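Local coordinates for protein 2-hydroxychromene-2-carboxylate isomerase (Pseudomonas putida, PDB 2IMF) that catalyses the reversible glutathione-dependent isomerization of 2-hydroxychromene-2-carboxylate to trans-o-hydroxybenzylidenepyruvate in the bacterial breakdown of naphthalene, at residues A[8-13]-A[84-89]; A[79-84]-A[118-123]; A[13-18]-A[108-113]; A[35-40]-A[166-171]. All blocks are in the same frame, centred on the assembly; numbering follows the deposited sequence. Where two conformers were deposited one is given.

Overall arrangement
All four contacts lie in one DsbA-like thioredoxin fold. Contacts 1 and 4 line the ligand sites directly, contact 2 reaches the substrate analogue through Phe80 and Tyr84, and contact 3 packs behind, on helix 12-28. Contacts 1 and 3 share Phe13, with centres about 9 Å apart; contacts 1 and 2 share Tyr84, again about 9 Å between centres. Contact 4, at the sheet end of the site, is centred about 10 Å from contact 1 and about 18 Å from contact 2. Along the chain the segments of contact 1 alternate with those of every other contact, whereas contact 2 is nested within the loop closed by contact 4. Residues distant in sequence thus tie sheet, helices and pockets together.

Contact 1 (A[8-13]-A[84-89]). With TOM (4-(2-methoxyphenyl)-2-oxobut-3-enoic acid), chain F; GSH (glutathione), chain E.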
# COMPACT_ATOMS: atom_id res chain seq x y z
N ASP A 8 6.02 -13.88 5.82
CA ASP A 8 6.29 -14.14 7.26
C ASP A 8 4.89 -14.42 7.83
O ASP A 8 3.95 -13.69 7.49
CB ASP A 8 6.96 -12.90 7.88
CG ASP A 8 7.34 -13.06 9.36
OD1 ASP A 8 6.60 -13.78 10.10
OD2 ASP A 8 8.29 -12.41 9.79
N PHE A 9 4.70 -15.48 8.61
CA PHE A 9 3.33 -15.81 9.10
C PHE A 9 2.77 -14.72 10.03
O PHE A 9 1.58 -14.75 10.26
CB PHE A 9 3.29 -17.18 9.81
CG PHE A 9 3.42 -18.36 8.88
CD1 PHE A 9 2.43 -18.62 7.94
CD2 PHE A 9 4.48 -19.21 9.01
CE1 PHE A 9 2.51 -19.76 7.07
CE2 PHE A 9 4.61 -20.37 8.17
CZ PHE A 9 3.64 -20.62 7.22
N LEU A 10 3.58 -13.79 10.49
CA LEU A 10 3.01 -12.65 11.29
C LEU A 10 2.19 -11.71 10.47
O LEU A 10 1.46 -10.90 11.01
CB LEU A 10 4.08 -11.84 12.05
CG LEU A 10 5.04 -11.03 11.21
CD1 LEU A 10 4.44 -9.68 10.77
CD2 LEU A 10 6.25 -10.70 12.05
N SER A 11 2.28 -11.79 9.12
CA SER A 11 1.73 -10.74 8.24
C SER A 11 0.35 -11.04 7.72
O SER A 11 0.21 -11.97 6.96
CB SER A 11 2.73 -10.55 7.12
OG SER A 11 2.19 -9.76 6.03
N PRO A 12 -0.62 -10.22 8.10
CA PRO A 12 -1.97 -10.45 7.57
C PRO A 12 -2.08 -10.12 6.07
O PRO A 12 -2.91 -10.71 5.41
CB PRO A 12 -2.85 -9.50 8.41
CG PRO A 12 -1.92 -8.39 8.83
CD PRO A 12 -0.53 -9.06 9.04
N PHE A 13 -1.28 -9.19 5.55
CA PHE A 13 -1.28 -8.97 4.12
C PHE A 13 -0.70 -10.18 3.41
O PHE A 13 -1.12 -10.50 2.28
CB PHE A 13 -0.52 -7.68 3.84
CG PHE A 13 -1.31 -6.45 4.29
CD1 PHE A 13 -2.43 -6.02 3.59
CD2 PHE A 13 -0.93 -5.79 5.43
CE1 PHE A 13 -3.15 -4.92 4.01
CE2 PHE A 13 -1.65 -4.64 5.87
CZ PHE A 13 -2.76 -4.24 5.16
N TYR A 84 2.26 -11.82 17.54
CA TYR A 84 2.91 -11.92 16.21
C TYR A 84 4.21 -12.70 16.28
O TYR A 84 5.12 -12.49 15.47
CB TYR A 84 3.18 -10.51 15.69
CG TYR A 84 1.96 -9.66 15.65
CD1 TYR A 84 0.88 -10.05 14.91
CD2 TYR A 84 1.88 -8.47 16.36
CE1 TYR A 84 -0.27 -9.25 14.83
CE2 TYR A 84 0.73 -7.65 16.29
CZ TYR A 84 -0.33 -8.08 15.56
OH TYR A 84 -1.44 -7.27 15.49
N ASN A 85 4.28 -13.67 17.21
CA ASN A 85 5.50 -14.45 17.40
C ASN A 85 5.57 -15.65 16.44
O ASN A 85 5.41 -16.81 16.82
CB ASN A 85 5.61 -14.94 18.85
CG ASN A 85 5.60 -13.77 19.83
OD1 ASN A 85 6.06 -12.68 19.50
ND2 ASN A 85 5.02 -13.98 21.02
N SER A 86 5.91 -15.32 15.20
CA SER A 86 5.85 -16.24 14.08
C SER A 86 7.13 -17.01 13.85
O SER A 86 7.17 -17.82 12.94
CB SER A 86 5.57 -15.41 12.82
OG SER A 86 6.57 -14.39 12.75
N ARG A 87 8.16 -16.86 14.70
CA ARG A 87 9.44 -17.49 14.36
C ARG A 87 9.36 -18.99 14.25
O ARG A 87 9.87 -19.57 13.28
CB ARG A 87 10.44 -17.17 15.47
CG ARG A 87 11.82 -17.85 15.27
CD ARG A 87 12.89 -17.51 16.36
NE ARG A 87 12.82 -16.17 16.94
CZ ARG A 87 13.20 -15.03 16.36
NH1 ARG A 87 13.69 -15.02 15.12
NH2 ARG A 87 13.08 -13.88 17.03
N ARG A 88 8.72 -19.68 15.20
CA ARG A 88 8.68 -21.13 15.17
C ARG A 88 8.00 -21.67 13.92
O ARG A 88 8.49 -22.59 13.26
CB ARG A 88 8.01 -21.66 16.46
CG ARG A 88 7.50 -23.11 16.42
CD ARG A 88 7.38 -23.79 17.81
NE ARG A 88 6.33 -23.25 18.68
CZ ARG A 88 6.38 -23.18 20.01
NH1 ARG A 88 7.44 -23.61 20.69
NH2 ARG A 88 5.36 -22.66 20.67
N MET A 89 6.82 -21.09 13.59
CA MET A 89 6.13 -21.58 12.43
C MET A 89 6.83 -21.21 11.12
O MET A 89 6.71 -21.96 10.14
CB MET A 89 4.62 -21.29 12.40
CG MET A 89 3.86 -21.75 13.66
SD MET A 89 4.05 -23.47 14.13
CE MET A 89 3.12 -24.30 12.85
O8 TOM F . 3.39 -3.63 11.08
C9 TOM F . 4.11 -4.54 10.67
C10 TOM F . 5.49 -4.72 11.03
O11 TOM F . 6.29 -3.92 10.49
O10 TOM F . 5.81 -5.67 11.77
C8 TOM F . 3.65 -5.53 9.64
C7 TOM F . 2.47 -5.56 9.07
C1 TOM F . 1.15 -5.58 9.81
C6 TOM F . 0.17 -4.77 9.28
C5 TOM F . -1.07 -4.70 9.91
C4 TOM F . -1.31 -5.51 11.03
C3 TOM F . -0.34 -6.34 11.56
C2 TOM F . 0.91 -6.37 10.92
O2 TOM F . 1.92 -7.16 11.33
C11 TOM F . 1.50 -8.14 12.29
N1 GSH E . -0.41 -2.25 0.84
CA1 GSH E . 0.02 -3.54 1.30
C1 GSH E . -0.82 -4.69 0.87
O11 GSH E . -0.38 -5.84 0.99
O12 GSH E . -1.99 -4.31 0.64
CB1 GSH E . 0.79 -3.50 2.61
CG1 GSH E . 1.76 -4.65 2.89
CD1 GSH E . 2.43 -4.45 4.22
OE1 GSH E . 2.15 -3.38 4.94
N2 GSH E . 3.27 -5.36 4.67
CA2 GSH E . 4.10 -5.18 5.86
C2 GSH E . 5.49 -4.83 5.56
O2 GSH E . 6.14 -5.51 4.59
CB2 GSH E . 4.08 -6.52 6.66
SG2 GSH E . 2.46 -6.84 7.44
N3 GSH E . 6.09 -3.85 6.18
CA3 GSH E . 7.39 -3.39 5.71
C3 GSH E . 7.26 -1.95 5.27
O31 GSH E . 8.27 -1.39 4.80
O32 GSH E . 6.15 -1.33 5.44
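Ser86 OG donates to Asp8 OD1 at 2.7 Å, and this short bond is the polar centre of the tight part of the contact. The hydroxyl uses the syn lone pair of OD1, the side of the other carboxylate oxygen. Asp8 holds CG anti to its backbone N (chi1 -178°), and the same OD1 accepts from Leu10 N at 3.0 Å, nearly straight at 174° but from above the carboxylate plane, which makes an Asx turn. Asn90 ND2 is a further donor to OD1, and OD2 takes Leu39 N, so the buried carboxylate is well supplied with donors, which would be expected to stabilise its negative charge. Around this core Ser86 CB packs 3.5 Å from Leu10 N, and Leu10 CB lies 4.0 Å from Tyr84 CB. On the far flank, Met89 O sits at the edge of the Phe9 ring, 3.3 Å from CE2.

The other side is looser: Asn85 and Arg87 turn away from segment 8-13 and are exposed, and Tyr84 is partly so. The Tyr84 ring faces the substrate analogue, whose methoxy carbon C11 lies over one face, offset toward the rim; Leu10 O approaches C11 as well. Ser11, the inferred nucleophile, takes no part in the pairing but places OG 3.3 Å from the glutathione sulfur SG2.

The turn from Asp8 to Ser11 joins strand 2-7 to helix 12-28, with Ser11 as N-cap, while Ser86 leads into helix 87-92; helix 99-115 covers Phe9 and Met89 through Val109.

Contact 2 (A[79-84]-A[118-123]); sequences VFPANY and IAPDLE. With TOM (4-(2-methoxyphenyl)-2-oxobut-3-enoic acid), chain F.
Asn83 and Asp121 both carry CG between the backbone N and the carbonyl carbon (chi1 65° and 68°), and from these positions the amide and the carboxylate meet. Asn83 ND2 donates to Asp121 OD1 at 2.9 Å with an N-H...O angle of 163°. The acceptor lies in the amide plane, whereas the donor meets OD1 on its syn side, well out of the carboxylate plane. With OD1 accepting from Asn85 N and ND2 donating to Asp121, the two ends of the Asn83 amide are told apart; Asn85 ND2 in turn donates to Asp121 OD2.

Next to this bond, Pro120 slides past the Asn83 side chain in the opposite direction, its CD 3.3 Å from Asn83 O and 3.4 Å from Asn83 OD1. That carbonyl, Asn83 O, is buried here without a hydrogen-bond partner. Pro81 CB fills in alongside, 3.6 Å from Ile118 O and 4.1 Å from Pro120 CD.

The 79-84 loop carries Phe80 and Tyr84 of the analogue's pocket, Phe80 turning its ring edge to C4, and Pro81 and Asn83 join that loop to 118-123. One loop runs between helices 57-74 and 87-92, the other between 99-115 and 125-133; both prolines rest on Val113 of helix 99-115.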
# COMPACT_ATOMS: atom_id res chain seq x y z
N VAL A 79 -8.94 -13.05 11.28
CA VAL A 79 -9.07 -12.86 12.73
C VAL A 79 -7.67 -12.64 13.32
O VAL A 79 -6.80 -13.47 13.09
CB VAL A 79 -9.70 -14.09 13.38
CG1 VAL A 79 -9.78 -13.91 14.91
CG2 VAL A 79 -11.04 -14.39 12.68
N PHE A 80 -7.40 -11.52 14.00
CA PHE A 80 -6.12 -11.24 14.60
C PHE A 80 -5.81 -12.25 15.69
O PHE A 80 -6.59 -12.46 16.63
CB PHE A 80 -6.08 -9.84 15.18
CG PHE A 80 -5.66 -8.79 14.17
CD1 PHE A 80 -6.48 -8.46 13.10
CD2 PHE A 80 -4.43 -8.19 14.30
CE1 PHE A 80 -6.07 -7.54 12.15
CE2 PHE A 80 -4.01 -7.27 13.39
CZ PHE A 80 -4.82 -6.95 12.29
N PRO A 81 -4.60 -12.82 15.61
CA PRO A 81 -4.13 -13.64 16.74
C PRO A 81 -3.66 -12.74 17.88
O PRO A 81 -3.49 -11.53 17.69
CB PRO A 81 -2.94 -14.39 16.12
CG PRO A 81 -2.32 -13.37 15.18
CD PRO A 81 -3.58 -12.72 14.53
N ALA A 82 -3.37 -13.36 19.06
CA ALA A 82 -3.05 -12.59 20.25
C ALA A 82 -1.65 -12.04 20.22
O ALA A 82 -1.27 -11.12 20.99
CB ALA A 82 -3.28 -13.46 21.47
N ASN A 83 -0.80 -12.57 19.34
CA ASN A 83 0.53 -12.07 19.21
C ASN A 83 1.08 -12.36 17.82
O ASN A 83 0.39 -13.05 17.05
CB ASN A 83 1.50 -12.64 20.29
CG ASN A 83 1.72 -14.14 20.18
OD1 ASN A 83 2.24 -14.60 19.15
ND2 ASN A 83 1.36 -14.91 21.22
N TYR A 84 2.26 -11.82 17.54
CA TYR A 84 2.91 -11.92 16.21
C TYR A 84 4.21 -12.70 16.28
O TYR A 84 5.12 -12.49 15.47
CB TYR A 84 3.18 -10.51 15.69
CG TYR A 84 1.96 -9.66 15.65
CD1 TYR A 84 0.88 -10.05 14.91
CD2 TYR A 84 1.88 -8.47 16.36
CE1 TYR A 84 -0.27 -9.25 14.83
CE2 TYR A 84 0.73 -7.65 16.29
CZ TYR A 84 -0.33 -8.08 15.56
OH TYR A 84 -1.44 -7.27 15.49
N ILE A 118 -5.43 -18.13 15.79
CA ILE A 118 -4.65 -18.94 16.72
C ILE A 118 -3.24 -18.34 16.92
O ILE A 118 -2.58 -17.99 15.94
CB ILE A 118 -4.56 -20.39 16.22
CG1 ILE A 118 -5.96 -21.03 16.25
CG2 ILE A 118 -3.65 -21.16 17.15
CD1 ILE A 118 -5.98 -22.39 15.52
N ALA A 119 -2.75 -18.14 18.14
CA ALA A 119 -1.50 -17.54 18.33
C ALA A 119 -0.42 -18.38 17.66
O ALA A 119 -0.35 -19.58 17.90
CB ALA A 119 -1.21 -17.42 19.86
N PRO A 120 0.51 -17.74 16.94
CA PRO A 120 1.46 -18.55 16.19
C PRO A 120 2.52 -19.25 17.07
O PRO A 120 3.16 -20.20 16.61
CB PRO A 120 2.11 -17.52 15.24
CG PRO A 120 1.94 -16.17 15.93
CD PRO A 120 0.63 -16.29 16.64
N ASP A 121 2.65 -18.81 18.33
CA ASP A 121 3.51 -19.46 19.28
C ASP A 121 2.77 -20.38 20.23
O ASP A 121 3.40 -20.89 21.21
CB ASP A 121 4.37 -18.42 20.03
CG ASP A 121 3.55 -17.52 20.94
OD1 ASP A 121 2.29 -17.60 20.90
OD2 ASP A 121 4.22 -16.70 21.67
N LEU A 122 1.49 -20.71 19.93
CA LEU A 122 0.79 -21.70 20.73
C LEU A 122 1.62 -22.97 20.83
O LEU A 122 2.02 -23.57 19.80
CB LEU A 122 -0.59 -21.94 20.07
CG LEU A 122 -1.38 -23.07 20.74
CD1 LEU A 122 -1.81 -22.69 22.18
CD2 LEU A 122 -2.58 -23.44 19.90
N GLU A 123 1.82 -23.53 22.04
CA GLU A 123 2.75 -24.62 22.22
C GLU A 123 2.28 -25.89 21.50
O GLU A 123 3.11 -26.66 20.99
CB GLU A 123 2.91 -24.89 23.72
CG GLU A 123 3.96 -23.96 24.34
CD GLU A 123 5.37 -24.56 24.30
OE1 GLU A 123 5.69 -25.41 25.17
OE2 GLU A 123 6.16 -24.21 23.38
O8 TOM F . 3.39 -3.63 11.08
C9 TOM F . 4.11 -4.54 10.67
C10 TOM F . 5.49 -4.72 11.03
O11 TOM F . 6.29 -3.92 10.49
O10 TOM F . 5.81 -5.67 11.77
C8 TOM F . 3.65 -5.53 9.64
C7 TOM F . 2.47 -5.56 9.07
C1 TOM F . 1.15 -5.58 9.81
C6 TOM F . 0.17 -4.77 9.28
C5 TOM F . -1.07 -4.70 9.91
C4 TOM F . -1.31 -5.51 11.03
C3 TOM F . -0.34 -6.34 11.56
C2 TOM F . 0.91 -6.37 10.92
O2 TOM F . 1.92 -7.16 11.33
C11 TOM F . 1.50 -8.14 12.29

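Contact 3 (A[13-18]-A[108-113]); sequences FSYLAN and VVFNAV. With GSH (glutathione), chain E.
Tyr15 and Phe110 join the first helix of the thioredoxin fold, 12-28, to helix 99-115 of the inserted helical part. The short segments run at 132° to each other with axes 10.1 Å apart at closest approach.

Aromatic and apolar packing carries most of the contact. Phe110 lays one ring face against the backbone of helix 12-28: Tyr15 CA makes a CH-pi contact 3.8 Å from the ring centroid, 23° off the normal, and Ser14 O lies over the same face toward the rim. Ser14 CB touches Phe110 CZ at 3.6 Å, and Asn18 CB meets CD2 at 3.9 Å. With CG anti to the backbone N (chi1 162°), the Tyr15 side chain slides past Phe110 in the opposite direction, and Phe110 CB sits at the edge of its ring. Phe9 adds an edge-to-face contact to Phe110.

Polar links run around this packing. Ser14 OG is bonded to Ser11 OG, so the helix is tied to the inferred nucleophile, and Asn18 ND2 donates to Asn107 OD1. Tyr15 OH is hydrogen-bonded to Pro77 O. No direct hydrogen bond joins the two segments; instead a water, the second partner of Tyr15 OH, donates to it at 2.7 Å and to Asn111 OD1 at 2.6 Å.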
# COMPACT_ATOMS: atom_id res chain seq x y z
N PHE A 13 -1.28 -9.19 5.55
CA PHE A 13 -1.28 -8.97 4.12
C PHE A 13 -0.70 -10.18 3.41
O PHE A 13 -1.12 -10.50 2.28
CB PHE A 13 -0.52 -7.68 3.84
CG PHE A 13 -1.31 -6.45 4.29
CD1 PHE A 13 -2.43 -6.02 3.59
CD2 PHE A 13 -0.93 -5.79 5.43
CE1 PHE A 13 -3.15 -4.92 4.01
CE2 PHE A 13 -1.65 -4.64 5.87
CZ PHE A 13 -2.76 -4.24 5.16
N SER A 14 0.20 -10.91 4.06
CA SER A 14 0.70 -12.16 3.49
C SER A 14 -0.31 -13.29 3.48
O SER A 14 -0.34 -14.12 2.56
CB SER A 14 1.97 -12.61 4.19
OG SER A 14 3.04 -11.70 3.96
N TYR A 15 -1.20 -13.30 4.51
CA TYR A 15 -2.26 -14.26 4.60
C TYR A 15 -3.14 -14.02 3.40
O TYR A 15 -3.52 -14.97 2.67
CB TYR A 15 -3.05 -14.00 5.87
CG TYR A 15 -4.41 -14.62 5.90
CD1 TYR A 15 -4.57 -16.02 5.90
CD2 TYR A 15 -5.54 -13.82 6.01
CE1 TYR A 15 -5.89 -16.58 6.02
CE2 TYR A 15 -6.83 -14.36 6.14
CZ TYR A 15 -6.96 -15.76 6.10
OH TYR A 15 -8.20 -16.38 6.19
N LEU A 16 -3.51 -12.76 3.14
CA LEU A 16 -4.37 -12.44 1.98
C LEU A 16 -3.67 -12.84 0.67
O LEU A 16 -4.25 -13.48 -0.23
CB LEU A 16 -4.61 -10.95 1.92
CG LEU A 16 -5.54 -10.43 3.04
CD1 LEU A 16 -5.54 -8.91 3.03
CD2 LEU A 16 -7.01 -10.97 2.86
N ALA A 17 -2.41 -12.45 0.49
CA ALA A 17 -1.66 -12.83 -0.72
C ALA A 17 -1.57 -14.32 -0.90
O ALA A 17 -1.70 -14.81 -2.05
CB ALA A 17 -0.25 -12.18 -0.72
N ASN A 18 -1.31 -15.06 0.17
CA ASN A 18 -1.25 -16.49 0.01
C ASN A 18 -2.56 -17.06 -0.44
O ASN A 18 -2.51 -17.96 -1.27
CB ASN A 18 -0.83 -17.13 1.33
CG ASN A 18 -0.73 -18.60 1.23
OD1 ASN A 18 0.08 -19.10 0.46
ND2 ASN A 18 -1.64 -19.31 1.89
N VAL A 108 -2.24 -24.33 5.73
CA VAL A 108 -2.80 -24.71 7.03
C VAL A 108 -2.36 -23.73 8.13
O VAL A 108 -3.18 -23.32 8.96
CB VAL A 108 -2.28 -26.14 7.38
CG1 VAL A 108 -2.44 -26.47 8.84
CG2 VAL A 108 -2.98 -27.22 6.47
N VAL A 109 -1.09 -23.29 8.10
CA VAL A 109 -0.60 -22.40 9.15
C VAL A 109 -1.26 -21.03 8.99
O VAL A 109 -1.73 -20.42 9.96
CB VAL A 109 0.91 -22.29 9.18
CG1 VAL A 109 1.41 -21.26 10.18
CG2 VAL A 109 1.53 -23.64 9.50
N PHE A 110 -1.34 -20.50 7.74
CA PHE A 110 -1.96 -19.20 7.60
C PHE A 110 -3.40 -19.27 8.00
O PHE A 110 -3.93 -18.32 8.60
CB PHE A 110 -1.78 -18.68 6.14
CG PHE A 110 -0.64 -17.71 5.99
CD1 PHE A 110 -0.62 -16.60 6.76
CD2 PHE A 110 0.31 -17.85 5.03
CE1 PHE A 110 0.36 -15.63 6.60
CE2 PHE A 110 1.32 -16.93 4.87
CZ PHE A 110 1.38 -15.85 5.69
N ASN A 111 -4.10 -20.36 7.65
CA ASN A 111 -5.53 -20.43 7.99
C ASN A 111 -5.70 -20.50 9.51
O ASN A 111 -6.64 -19.91 10.05
CB ASN A 111 -6.20 -21.66 7.32
CG ASN A 111 -6.45 -21.49 5.82
OD1 ASN A 111 -6.62 -20.37 5.32
ND2 ASN A 111 -6.44 -22.60 5.10
N ALA A 112 -4.81 -21.23 10.17
CA ALA A 112 -4.88 -21.30 11.65
C ALA A 112 -4.62 -19.94 12.28
O ALA A 112 -5.43 -19.46 13.13
CB ALA A 112 -3.83 -22.28 12.16
N VAL A 113 -3.53 -19.26 11.91
CA VAL A 113 -3.12 -18.03 12.59
C VAL A 113 -4.01 -16.85 12.19
O VAL A 113 -4.55 -16.18 13.06
CB VAL A 113 -1.61 -17.71 12.26
CG1 VAL A 113 -1.20 -16.34 12.86
CG2 VAL A 113 -0.69 -18.81 12.80
N1 GSH E . -0.41 -2.25 0.84
CA1 GSH E . 0.02 -3.54 1.30
C1 GSH E . -0.82 -4.69 0.87
O11 GSH E . -0.38 -5.84 0.99
O12 GSH E . -1.99 -4.31 0.64
CB1 GSH E . 0.79 -3.50 2.61
CG1 GSH E . 1.76 -4.65 2.89
CD1 GSH E . 2.43 -4.45 4.22
OE1 GSH E . 2.15 -3.38 4.94
N2 GSH E . 3.27 -5.36 4.67
CA2 GSH E . 4.10 -5.18 5.86
C2 GSH E . 5.49 -4.83 5.56
O2 GSH E . 6.14 -5.51 4.59
CB2 GSH E . 4.08 -6.52 6.66
SG2 GSH E . 2.46 -6.84 7.44
N3 GSH E . 6.09 -3.85 6.18
CA3 GSH E . 7.39 -3.39 5.71
C3 GSH E . 7.26 -1.95 5.27
O31 GSH E . 8.27 -1.39 4.80
O32 GSH E . 6.15 -1.33 5.44
O HOH W 1 -8.73 -19.00 5.98

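Contact 4 (A[35-40]-A[166-171]); sequences NAIDLA and FGVPTM. With GSH (glutathione), chain E.
The backbones approach with Leu39 CA 6.2 Å from Gly167 CA, one segment passing from strand 31-36 into helix 39-46, the other entering strand 170-173 through a cis peptide before Pro169. Leu39 and Ile37 supply the apolar contacts. Leu39 has CG anti to its backbone N (chi1 177°), and its two methyls part company: CD1 lies 3.8 Å from Gly167 CA, while CD2 touches glutathione CB2, also at 3.8 Å. Ile37 and Val168 slide past one another in opposite directions, CD1 of the isoleucine 4.0 Å from CG1 of the valine.

Val168 grips the cysteinyl part of glutathione through its backbone. Its N donates to glutathione O2 at 2.8 Å, and its O accepts from glutathione N2 at 2.8 Å (angle 155°). The lack of a side chain at Gly167 lets that same O2 come within 3.1 Å of Gly167 CA. Thr170 OG1 donates to Gly167 O at 2.7 Å, from above the carbonyl plane, closing the turn around the cis-proline. Phe166 also meets Tyr62 of the second subunit, so this wall of the site lies at the dimer interface.

A residue before a cis-proline that pairs with glutathione in antiparallel, strand-like fashion is the hallmark of the thioredoxin-fold glutathione site.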
# COMPACT_ATOMS: atom_id res chain seq x y z
N ASN A 35 8.89 -18.94 0.23
CA ASN A 35 10.01 -18.59 1.03
C ASN A 35 9.53 -17.94 2.33
O ASN A 35 9.13 -16.78 2.33
CB ASN A 35 10.88 -17.55 0.27
CG ASN A 35 11.41 -18.09 -1.09
OD1 ASN A 35 12.41 -18.81 -1.15
ND2 ASN A 35 10.68 -17.80 -2.14
N ALA A 36 9.68 -18.66 3.45
CA ALA A 36 9.35 -18.08 4.78
C ALA A 36 10.55 -17.32 5.28
O ALA A 36 11.66 -17.89 5.37
CB ALA A 36 8.95 -19.16 5.79
N ILE A 37 10.37 -16.02 5.58
CA ILE A 37 11.51 -15.19 5.99
C ILE A 37 11.16 -14.32 7.17
O ILE A 37 10.00 -14.13 7.52
CB ILE A 37 12.02 -14.22 4.86
CG1 ILE A 37 10.86 -13.32 4.35
CG2 ILE A 37 12.48 -15.06 3.66
CD1 ILE A 37 11.35 -12.20 3.38
N ASP A 38 12.19 -13.79 7.80
CA ASP A 38 12.03 -12.98 9.01
C ASP A 38 11.84 -11.51 8.68
O ASP A 38 12.84 -10.78 8.43
CB ASP A 38 13.25 -13.19 9.91
CG ASP A 38 13.09 -12.57 11.28
OD1 ASP A 38 12.24 -11.74 11.54
OD2 ASP A 38 13.94 -12.85 12.17
N LEU A 39 10.59 -11.04 8.75
CA LEU A 39 10.35 -9.63 8.43
C LEU A 39 11.20 -8.69 9.28
O LEU A 39 11.68 -7.67 8.81
CB LEU A 39 8.88 -9.28 8.64
CG LEU A 39 8.52 -7.81 8.39
CD1 LEU A 39 8.85 -7.39 6.96
CD2 LEU A 39 7.08 -7.56 8.75
N ALA A 40 11.37 -9.10 10.55
CA ALA A 40 12.04 -8.15 11.44
C ALA A 40 13.43 -7.97 10.98
O ALA A 40 14.00 -6.86 10.97
CB ALA A 40 12.07 -8.64 12.90
N PHE A 166 12.27 -6.03 1.01
CA PHE A 166 12.23 -5.18 2.24
C PHE A 166 10.98 -5.44 3.10
O PHE A 166 10.88 -4.91 4.21
CB PHE A 166 12.30 -3.68 1.85
CG PHE A 166 11.13 -3.27 0.97
CD1 PHE A 166 9.87 -2.97 1.55
CD2 PHE A 166 11.27 -3.25 -0.45
CE1 PHE A 166 8.78 -2.71 0.76
CE2 PHE A 166 10.16 -2.97 -1.22
CZ PHE A 166 8.91 -2.66 -0.62
N GLY A 167 10.03 -6.23 2.57
CA GLY A 167 8.79 -6.46 3.31
C GLY A 167 8.11 -7.70 2.80
O GLY A 167 8.65 -8.41 1.92
N VAL A 168 6.93 -7.95 3.35
CA VAL A 168 6.14 -9.10 2.92
C VAL A 168 4.70 -8.64 2.79
O VAL A 168 4.25 -7.71 3.46
CB VAL A 168 6.25 -10.30 3.87
CG1 VAL A 168 7.66 -10.82 3.87
CG2 VAL A 168 5.85 -9.89 5.35
N PRO A 169 3.91 -9.25 1.93
CA PRO A 169 4.27 -10.31 0.95
C PRO A 169 5.01 -9.69 -0.22
O PRO A 169 4.65 -8.62 -0.70
CB PRO A 169 2.90 -10.87 0.48
CG PRO A 169 1.95 -9.64 0.65
CD PRO A 169 2.48 -8.84 1.85
N THR A 170 6.02 -10.43 -0.72
CA THR A 170 6.80 -9.96 -1.89
C THR A 170 6.74 -11.10 -2.90
O THR A 170 6.88 -12.27 -2.54
CB THR A 170 8.21 -9.49 -1.51
OG1 THR A 170 8.05 -8.33 -0.70
CG2 THR A 170 8.94 -9.06 -2.77
N MET A 171 6.55 -10.73 -4.17
CA MET A 171 6.39 -11.71 -5.27
C MET A 171 7.36 -11.33 -6.36
O MET A 171 7.45 -10.13 -6.69
CB MET A 171 4.97 -11.80 -5.86
CG MET A 171 3.98 -12.42 -4.91
SD MET A 171 3.42 -11.50 -3.46
CE MET A 171 2.90 -9.91 -4.13
N1 GSH E . -0.41 -2.25 0.84
CA1 GSH E . 0.02 -3.54 1.30
C1 GSH E . -0.82 -4.69 0.87
O11 GSH E . -0.38 -5.84 0.99
O12 GSH E . -1.99 -4.31 0.64
CB1 GSH E . 0.79 -3.50 2.61
CG1 GSH E . 1.76 -4.65 2.89
CD1 GSH E . 2.43 -4.45 4.22
OE1 GSH E . 2.15 -3.38 4.94
N2 GSH E . 3.27 -5.36 4.67
CA2 GSH E . 4.10 -5.18 5.86
C2 GSH E . 5.49 -4.83 5.56
O2 GSH E . 6.14 -5.51 4.59
CB2 GSH E . 4.08 -6.52 6.66
SG2 GSH E . 2.46 -6.84 7.44
N3 GSH E . 6.09 -3.85 6.18
CA3 GSH E . 7.39 -3.39 5.71
C3 GSH E . 7.26 -1.95 5.27
O31 GSH E . 8.27 -1.39 4.80
O32 GSH E . 6.15 -1.33 5.44